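Local coordinates for protein cytochrome B5 (Ectothiorhodospira shaposhnikovii, PDB 1CXY) that binds a protoporphyrin IX heme and, as a soluble bacterial relative of cytochrome b5, probably carries electrons, at residues K31-T36 with R80-T85; D22-A27 with V51-E56. One frame throughout, in Å; residues are numbered along the deposited sequence.

Contact 1 (K31-T36 with R80-T85); sequences KVYDLT and RYLIGT. With HEM (protoporphyrin IX containing Fe), chain B.
Strand 82-85 forms an edge of the antiparallel sheet and runs beside strand 31-34, the axes of the two segments 4.4 Å apart at closest and 151° from parallel. The register shifts by one at a classic beta bulge: Ile83 and Gly84 both face Val32. Val32 O takes a straight, in-plane bond from Ile83 N at 2.8 Å and a weak, bent one from Gly84 N, while Val32 N reaches Gly84 O from above the carbonyl plane. Beyond the bulge Asp34 N donates to Tyr81 O, which also receives a CA-H...O contact from Tyr33.

Val32, Tyr33 and Leu35 make up the packed side. Val32 CG1 meets Ile83 CG1 at 3.9 Å, with Phe10 touching both residues. The Tyr33 ring has Tyr81 C at its edge. Leu35, with CG anti to the carbonyl carbon (chi1 -72°), divides its two methyls: CD2 meets Tyr81 CB at 3.8 Å, crossing that side chain at about a right angle, and CD1 touches the heme methyl CMC, also at 3.8 Å. Leu78 of helix 72-80 packs on both Leu35 and Tyr33.

The ends of Lys31 and Leu82 are the loose side. Leu82 CD1 lies 4.0 Å from Tyr33 CE2 and meets the aliphatic start of Lys31, which then bends at chi3 and chi4 so that NZ reaches His29 O.

Asp34 OD1 closes an Asx turn with Thr36 N through its anti lone pair and binds Thr36 OG1 through its syn one. Two donors on one oxygen would probably stabilise the carboxylate and hold the turn around Leu35, which lines the heme pocket.

Contact 2 (D22-A27 with V51-E56); sequences DDCWMA and VWCGQE
With SG anti to the backbone N in Cys24 (chi1 -179°) and anti to the carbonyl carbon in Cys53 (chi1 -67°), Cys24 SG and Cys53 SG, 2.0 Å apart, form a disulfide whose own torsion is -87°, close to the relaxed right angle. This bond ties strand 23-28 to a type II turn, Trp52 to Gln55, closed by Gln55 N on Trp52 O; Gly54 takes the positive phi within it. Gly54 N donates to Trp25 O at 2.7 Å, nearly along the C=O axis, and two residues along the strand Ala27 N reaches Gln55 O at 3.0 Å from above the carbonyl plane.

Met26, extended beyond CG, crosses Trp52 at about a right angle: its CE sits 3.7 Å from Trp52 CB, and its CG lies 3.6 Å from Trp52 O. Both residues border the heme. An alanine in place of Met26 would remove CG, SD and CE and would probably lose the packing on Trp52 and the heme.

Glu56 OE2 bonds to Thr58 OG1, not to the nearby Ala27 O. One covalent link and two backbone bonds thus fasten the turn to the sheet, while Met26 and Trp52 meet mainly by van der Waals packing.

In the fold
Strands 31-34 and 23-28 are neighbours in the antiparallel sheet, so contact 1 and contact 2 share one framework, with centres 10 Å apart. Cys24 probably joins them twice: its O accepts from Leu35 N at 2.8 Å, and its N faces Thr36 OG1. In contact 1 Val32, Tyr33, Leu35 and Gly84 are buried and Lys31 is partly exposed; in contact 2 Cys24, Met26, Ala27, Cys53 and Gly54 are buried and Gln55 is exposed. Each sends side chains to the heme pocket, where Leu35 touches Met26. Contact 2 fixes an irregular segment before helix 58-63 to the sheet, adding a buried disulfide to two backbone bonds, where contact 1 relies on bulged strand pairing.

Contact 1 (K31-T36 with R80-T85)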
loop_
_atom_site.group_PDB
_atom_site.type_symbol
_atom_site.label_atom_id
_atom_site.label_comp_id
_atom_site.label_asym_id
_atom_site.label_seq_id
_atom_site.Cartn_x
_atom_site.Cartn_y
_atom_site.Cartn_z
ATOM N N LYS A 31 -0.421 -9.422 0.542
ATOM C CA LYS A 31 -1.806 -8.976 0.694
ATOM C C LYS A 31 -1.984 -7.749 -0.212
ATOM O O LYS A 31 -1.023 -7.043 -0.513
ATOM C CB LYS A 31 -2.194 -8.670 2.136
ATOM C CG LYS A 31 -2.220 -9.927 3.010
ATOM C CD LYS A 31 -2.301 -9.611 4.497
ATOM C CE LYS A 31 -0.968 -9.161 5.067
ATOM N NZ LYS A 31 0.045 -10.244 5.131
ATOM N N VAL A 32 -3.227 -7.562 -0.644
ATOM C CA VAL A 32 -3.568 -6.452 -1.529
ATOM C C VAL A 32 -4.453 -5.445 -0.815
ATOM O O VAL A 32 -5.384 -5.783 -0.083
ATOM C CB VAL A 32 -4.251 -6.978 -2.811
ATOM C CG1 VAL A 32 -4.685 -5.804 -3.702
ATOM C CG2 VAL A 32 -3.291 -7.870 -3.592
ATOM N N TYR A 33 -4.101 -4.157 -0.968
ATOM C CA TYR A 33 -4.780 -3.087 -0.259
ATOM C C TYR A 33 -5.248 -2.004 -1.235
ATOM O O TYR A 33 -4.500 -1.612 -2.140
ATOM C CB TYR A 33 -3.762 -2.398 0.688
ATOM C CG TYR A 33 -3.143 -3.338 1.705
ATOM C CD1 TYR A 33 -2.025 -4.088 1.371
ATOM C CD2 TYR A 33 -3.738 -3.519 2.947
ATOM C CE1 TYR A 33 -1.462 -4.979 2.281
ATOM C CE2 TYR A 33 -3.172 -4.410 3.863
ATOM C CZ TYR A 33 -2.068 -5.133 3.507
ATOM O OH TYR A 33 -1.530 -6.034 4.411
ATOM N N ASP A 34 -6.422 -1.453 -1.024
ATOM C CA ASP A 34 -6.927 -0.345 -1.836
ATOM C C ASP A 34 -6.782 0.924 -0.993
ATOM O O ASP A 34 -7.522 1.175 -0.049
ATOM C CB ASP A 34 -8.380 -0.595 -2.232
ATOM C CG ASP A 34 -8.954 0.608 -2.975
ATOM O OD1 ASP A 34 -8.289 1.650 -3.098
ATOM O OD2 ASP A 34 -10.107 0.435 -3.447
ATOM N N LEU A 35 -5.655 1.603 -1.247
ATOM C CA LEU A 35 -5.251 2.732 -0.418
ATOM C C LEU A 35 -5.656 4.097 -0.917
ATOM O O LEU A 35 -5.301 5.143 -0.343
ATOM C CB LEU A 35 -3.717 2.614 -0.281
ATOM C CG LEU A 35 -3.267 1.453 0.623
ATOM C CD1 LEU A 35 -1.831 1.023 0.347
ATOM C CD2 LEU A 35 -3.418 1.848 2.092
ATOM N N THR A 36 -6.519 4.122 -1.938
ATOM C CA THR A 36 -6.991 5.383 -2.525
ATOM C C THR A 36 -7.515 6.397 -1.527
ATOM O O THR A 36 -7.059 7.563 -1.494
ATOM C CB THR A 36 -8.038 5.114 -3.618
ATOM O OG1 THR A 36 -7.531 4.104 -4.490
ATOM C CG2 THR A 36 -8.296 6.378 -4.428
ATOM N N ARG A 80 -6.852 -2.000 7.682
ATOM C CA ARG A 80 -8.200 -1.546 7.355
ATOM C C ARG A 80 -8.395 -1.474 5.842
ATOM O O ARG A 80 -9.524 -1.680 5.423
ATOM C CB ARG A 80 -8.454 -0.178 7.987
ATOM C CG ARG A 80 -9.775 0.501 7.667
ATOM N N TYR A 81 -7.370 -1.195 5.044
ATOM C CA TYR A 81 -7.564 -1.035 3.593
ATOM C C TYR A 81 -7.368 -2.342 2.851
ATOM O O TYR A 81 -7.368 -2.373 1.620
ATOM C CB TYR A 81 -6.571 0.049 3.107
ATOM C CG TYR A 81 -6.889 1.377 3.763
ATOM C CD1 TYR A 81 -6.077 1.820 4.812
ATOM C CD2 TYR A 81 -8.007 2.110 3.391
ATOM C CE1 TYR A 81 -6.372 3.009 5.449
ATOM C CE2 TYR A 81 -8.299 3.317 4.026
ATOM C CZ TYR A 81 -7.478 3.727 5.066
ATOM O OH TYR A 81 -7.759 4.902 5.735
ATOM N N LEU A 82 -7.282 -3.474 3.560
ATOM C CA LEU A 82 -7.123 -4.783 2.942
ATOM C C LEU A 82 -8.275 -5.096 2.000
ATOM O O LEU A 82 -9.437 -4.865 2.349
ATOM C CB LEU A 82 -7.150 -5.875 4.036
ATOM C CG LEU A 82 -6.998 -7.319 3.539
ATOM C CD1 LEU A 82 -5.586 -7.484 3.002
ATOM C CD2 LEU A 82 -7.246 -8.281 4.707
ATOM N N ILE A 83 -8.020 -5.618 0.796
ATOM C CA ILE A 83 -9.123 -6.086 -0.048
ATOM C C ILE A 83 -8.925 -7.524 -0.518
ATOM O O ILE A 83 -9.873 -8.114 -1.060
ATOM C CB ILE A 83 -9.408 -5.184 -1.264
ATOM C CG1 ILE A 83 -8.161 -5.059 -2.155
ATOM C CG2 ILE A 83 -9.873 -3.794 -0.817
ATOM C CD1 ILE A 83 -8.418 -4.441 -3.530
ATOM N N GLY A 84 -7.747 -8.114 -0.351
ATOM C CA GLY A 84 -7.539 -9.504 -0.792
ATOM C C GLY A 84 -6.090 -9.947 -0.643
ATOM O O GLY A 84 -5.296 -9.292 0.025
ATOM N N THR A 85 -5.799 -11.125 -1.206
ATOM C CA THR A 85 -4.437 -11.648 -1.177
ATOM C C THR A 85 -3.870 -11.699 -2.594
ATOM O O THR A 85 -4.590 -11.576 -3.589
ATOM C CB THR A 85 -4.353 -13.068 -0.589
ATOM O OG1 THR A 85 -5.147 -13.935 -1.407
ATOM C CG2 THR A 85 -4.890 -13.074 0.839
HETATM C CHA HEM B . 4.980 7.800 8.141
HETATM C CHB HEM B . 6.949 6.229 4.013
HETATM C CHC HEM B . 3.000 3.570 3.175
HETATM C CHD HEM B . 1.074 5.039 7.363
HETATM C C1A HEM B . 5.804 7.692 7.047
HETATM C C2A HEM B . 6.980 8.498 6.783
HETATM C C3A HEM B . 7.532 8.035 5.653
HETATM C C4A HEM B . 6.695 6.948 5.164
HETATM C CMA HEM B . 8.800 8.526 4.920
HETATM C CAA HEM B . 7.519 9.631 7.689
HETATM C CBA HEM B . 8.878 9.326 8.403
HETATM C CGA HEM B . 8.730 8.401 9.577
HETATM O O1A HEM B . 7.591 8.287 10.098
HETATM O O2A HEM B . 9.733 7.787 10.025
HETATM C C1B HEM B . 6.063 5.329 3.443
HETATM C C2B HEM B . 6.288 4.580 2.234
HETATM C C3B HEM B . 5.212 3.821 2.017
HETATM C C4B HEM B . 4.262 4.111 3.066
HETATM C CMB HEM B . 7.609 4.649 1.426
HETATM C CAB HEM B . 4.973 2.821 0.866
HETATM C CBB HEM B . 4.376 1.641 1.040
HETATM C C1C HEM B . 2.133 3.745 4.227
HETATM C C2C HEM B . 0.835 3.125 4.362
HETATM C C3C HEM B . 0.300 3.516 5.528
HETATM C C4C HEM B . 1.273 4.401 6.166
HETATM C CMC HEM B . 0.258 2.168 3.298
HETATM C CAC HEM B . -1.024 3.138 6.221
HETATM C CBC HEM B . -2.181 3.010 5.603
HETATM C C1D HEM B . 1.988 5.900 7.941
HETATM C C2D HEM B . 1.860 6.447 9.266
HETATM C C3D HEM B . 2.943 7.201 9.481
HETATM C C4D HEM B . 3.775 7.144 8.307
HETATM C CMD HEM B . 0.662 6.185 10.210
HETATM C CAD HEM B . 3.348 7.974 10.765
HETATM C CBD HEM B . 4.511 7.199 11.449
HETATM C CGD HEM B . 4.189 5.778 11.827
HETATM O O1D HEM B . 4.958 4.840 11.533
HETATM O O2D HEM B . 3.139 5.562 12.500
HETATM N NA HEM B . 5.635 6.774 6.022
HETATM N NB HEM B . 4.807 5.022 3.951
HETATM N NC HEM B . 2.355 4.539 5.334
HETATM N ND HEM B . 3.181 6.319 7.375
HETATM FE FE HEM B . 4.011 5.623 5.686
#

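Contact 2 (D22-A27 with V51-E56)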
loop_
_atom_site.group_PDB
_atom_site.type_symbol
_atom_site.label_atom_id
_atom_site.label_comp_id
_atom_site.label_asym_id
_atom_site.label_seq_id
_atom_site.Cartn_x
_atom_site.Cartn_y
_atom_site.Cartn_z
ATOM N N ASP A 22 -5.342 8.811 -7.607
ATOM C CA ASP A 22 -6.779 8.671 -7.538
ATOM C C ASP A 22 -7.242 7.236 -7.720
ATOM O O ASP A 22 -8.453 7.016 -7.703
ATOM C CB ASP A 22 -7.469 9.589 -8.554
ATOM C CG ASP A 22 -7.243 9.181 -9.989
ATOM O OD1 ASP A 22 -7.914 9.775 -10.872
ATOM O OD2 ASP A 22 -6.414 8.313 -10.308
ATOM N N ASP A 23 -6.349 6.259 -7.758
ATOM C CA ASP A 23 -6.749 4.848 -7.894
ATOM C C ASP A 23 -5.516 4.030 -7.542
ATOM O O ASP A 23 -4.716 3.658 -8.407
ATOM C CB ASP A 23 -7.202 4.519 -9.318
ATOM C CG ASP A 23 -7.793 3.135 -9.475
ATOM O OD1 ASP A 23 -8.157 2.743 -10.619
ATOM O OD2 ASP A 23 -7.921 2.379 -8.505
ATOM N N CYS A 24 -5.241 3.916 -6.252
ATOM C CA CYS A 24 -3.974 3.406 -5.748
ATOM C C CYS A 24 -4.072 2.120 -4.946
ATOM O O CYS A 24 -4.528 2.190 -3.793
ATOM C CB CYS A 24 -3.401 4.522 -4.848
ATOM S SG CYS A 24 -1.786 4.158 -4.101
ATOM N N TRP A 25 -3.688 1.007 -5.551
ATOM C CA TRP A 25 -3.651 -0.269 -4.810
ATOM C C TRP A 25 -2.188 -0.648 -4.599
ATOM O O TRP A 25 -1.292 -0.230 -5.357
ATOM C CB TRP A 25 -4.316 -1.389 -5.614
ATOM C CG TRP A 25 -5.811 -1.316 -5.754
ATOM C CD1 TRP A 25 -6.669 -0.292 -5.503
ATOM C CD2 TRP A 25 -6.628 -2.389 -6.268
ATOM N NE1 TRP A 25 -7.978 -0.647 -5.790
ATOM C CE2 TRP A 25 -7.955 -1.941 -6.282
ATOM C CE3 TRP A 25 -6.326 -3.685 -6.704
ATOM C CZ2 TRP A 25 -9.003 -2.731 -6.751
ATOM C CZ3 TRP A 25 -7.364 -4.496 -7.155
ATOM C CH2 TRP A 25 -8.683 -4.003 -7.155
ATOM N N MET A 26 -1.898 -1.379 -3.527
ATOM C CA MET A 26 -0.530 -1.884 -3.371
ATOM C C MET A 26 -0.562 -3.341 -2.913
ATOM O O MET A 26 -1.567 -3.739 -2.351
ATOM C CB MET A 26 0.278 -1.168 -2.284
ATOM C CG MET A 26 0.503 0.289 -2.600
ATOM S SD MET A 26 1.521 1.039 -1.309
ATOM C CE MET A 26 1.312 2.747 -1.857
ATOM N N ALA A 27 0.539 -4.035 -3.120
ATOM C CA ALA A 27 0.666 -5.390 -2.567
ATOM C C ALA A 27 1.792 -5.288 -1.522
ATOM O O ALA A 27 2.883 -4.768 -1.812
ATOM C CB ALA A 27 0.989 -6.435 -3.617
ATOM N N VAL A 51 4.705 6.893 -5.236
ATOM C CA VAL A 51 5.573 6.138 -6.127
ATOM C C VAL A 51 5.271 4.646 -6.080
ATOM O O VAL A 51 5.626 3.934 -7.011
ATOM C CB VAL A 51 7.078 6.413 -5.856
ATOM C CG1 VAL A 51 7.284 7.574 -4.896
ATOM C CG2 VAL A 51 7.908 5.227 -5.436
ATOM N N TRP A 52 4.616 4.157 -5.014
ATOM C CA TRP A 52 4.328 2.735 -4.898
ATOM C C TRP A 52 2.916 2.350 -5.321
ATOM O O TRP A 52 2.633 1.141 -5.323
ATOM C CB TRP A 52 4.596 2.260 -3.439
ATOM C CG TRP A 52 6.052 2.533 -3.141
ATOM C CD1 TRP A 52 6.608 3.584 -2.480
ATOM C CD2 TRP A 52 7.124 1.767 -3.691
ATOM N NE1 TRP A 52 7.981 3.515 -2.576
ATOM C CE2 TRP A 52 8.329 2.410 -3.300
ATOM C CE3 TRP A 52 7.189 0.599 -4.454
ATOM C CZ2 TRP A 52 9.570 1.898 -3.663
ATOM C CZ3 TRP A 52 8.427 0.090 -4.817
ATOM C CH2 TRP A 52 9.600 0.755 -4.405
ATOM N N CYS A 53 2.083 3.302 -5.724
ATOM C CA CYS A 53 0.741 2.863 -6.184
ATOM C C CYS A 53 0.933 1.917 -7.364
ATOM O O CYS A 53 1.737 2.132 -8.287
ATOM C CB CYS A 53 -0.074 4.073 -6.637
ATOM S SG CYS A 53 -0.486 5.185 -5.287
ATOM N N GLY A 54 0.196 0.818 -7.324
ATOM C CA GLY A 54 0.175 -0.226 -8.324
ATOM C C GLY A 54 1.279 -1.254 -8.181
ATOM O O GLY A 54 1.370 -2.159 -9.000
ATOM N N GLN A 55 2.119 -1.177 -7.128
ATOM C CA GLN A 55 3.262 -2.046 -7.022
ATOM C C GLN A 55 3.262 -2.979 -5.805
ATOM O O GLN A 55 2.661 -2.705 -4.777
ATOM C CB GLN A 55 4.565 -1.196 -6.969
ATOM C CG GLN A 55 4.754 -0.299 -8.192
ATOM C CD GLN A 55 5.156 -1.263 -9.309
ATOM O OE1 GLN A 55 5.941 -2.182 -9.074
ATOM N NE2 GLN A 55 4.665 -1.112 -10.521
ATOM N N GLU A 56 4.138 -3.976 -5.921
ATOM C CA GLU A 56 4.614 -4.740 -4.762
ATOM C C GLU A 56 5.566 -3.794 -4.020
ATOM O O GLU A 56 6.533 -3.271 -4.596
ATOM C CB GLU A 56 5.337 -5.990 -5.255
ATOM C CG GLU A 56 5.338 -7.094 -4.211
ATOM C CD GLU A 56 6.081 -6.718 -2.933
ATOM O OE1 GLU A 56 7.189 -6.160 -3.011
ATOM O OE2 GLU A 56 5.542 -7.020 -1.857
#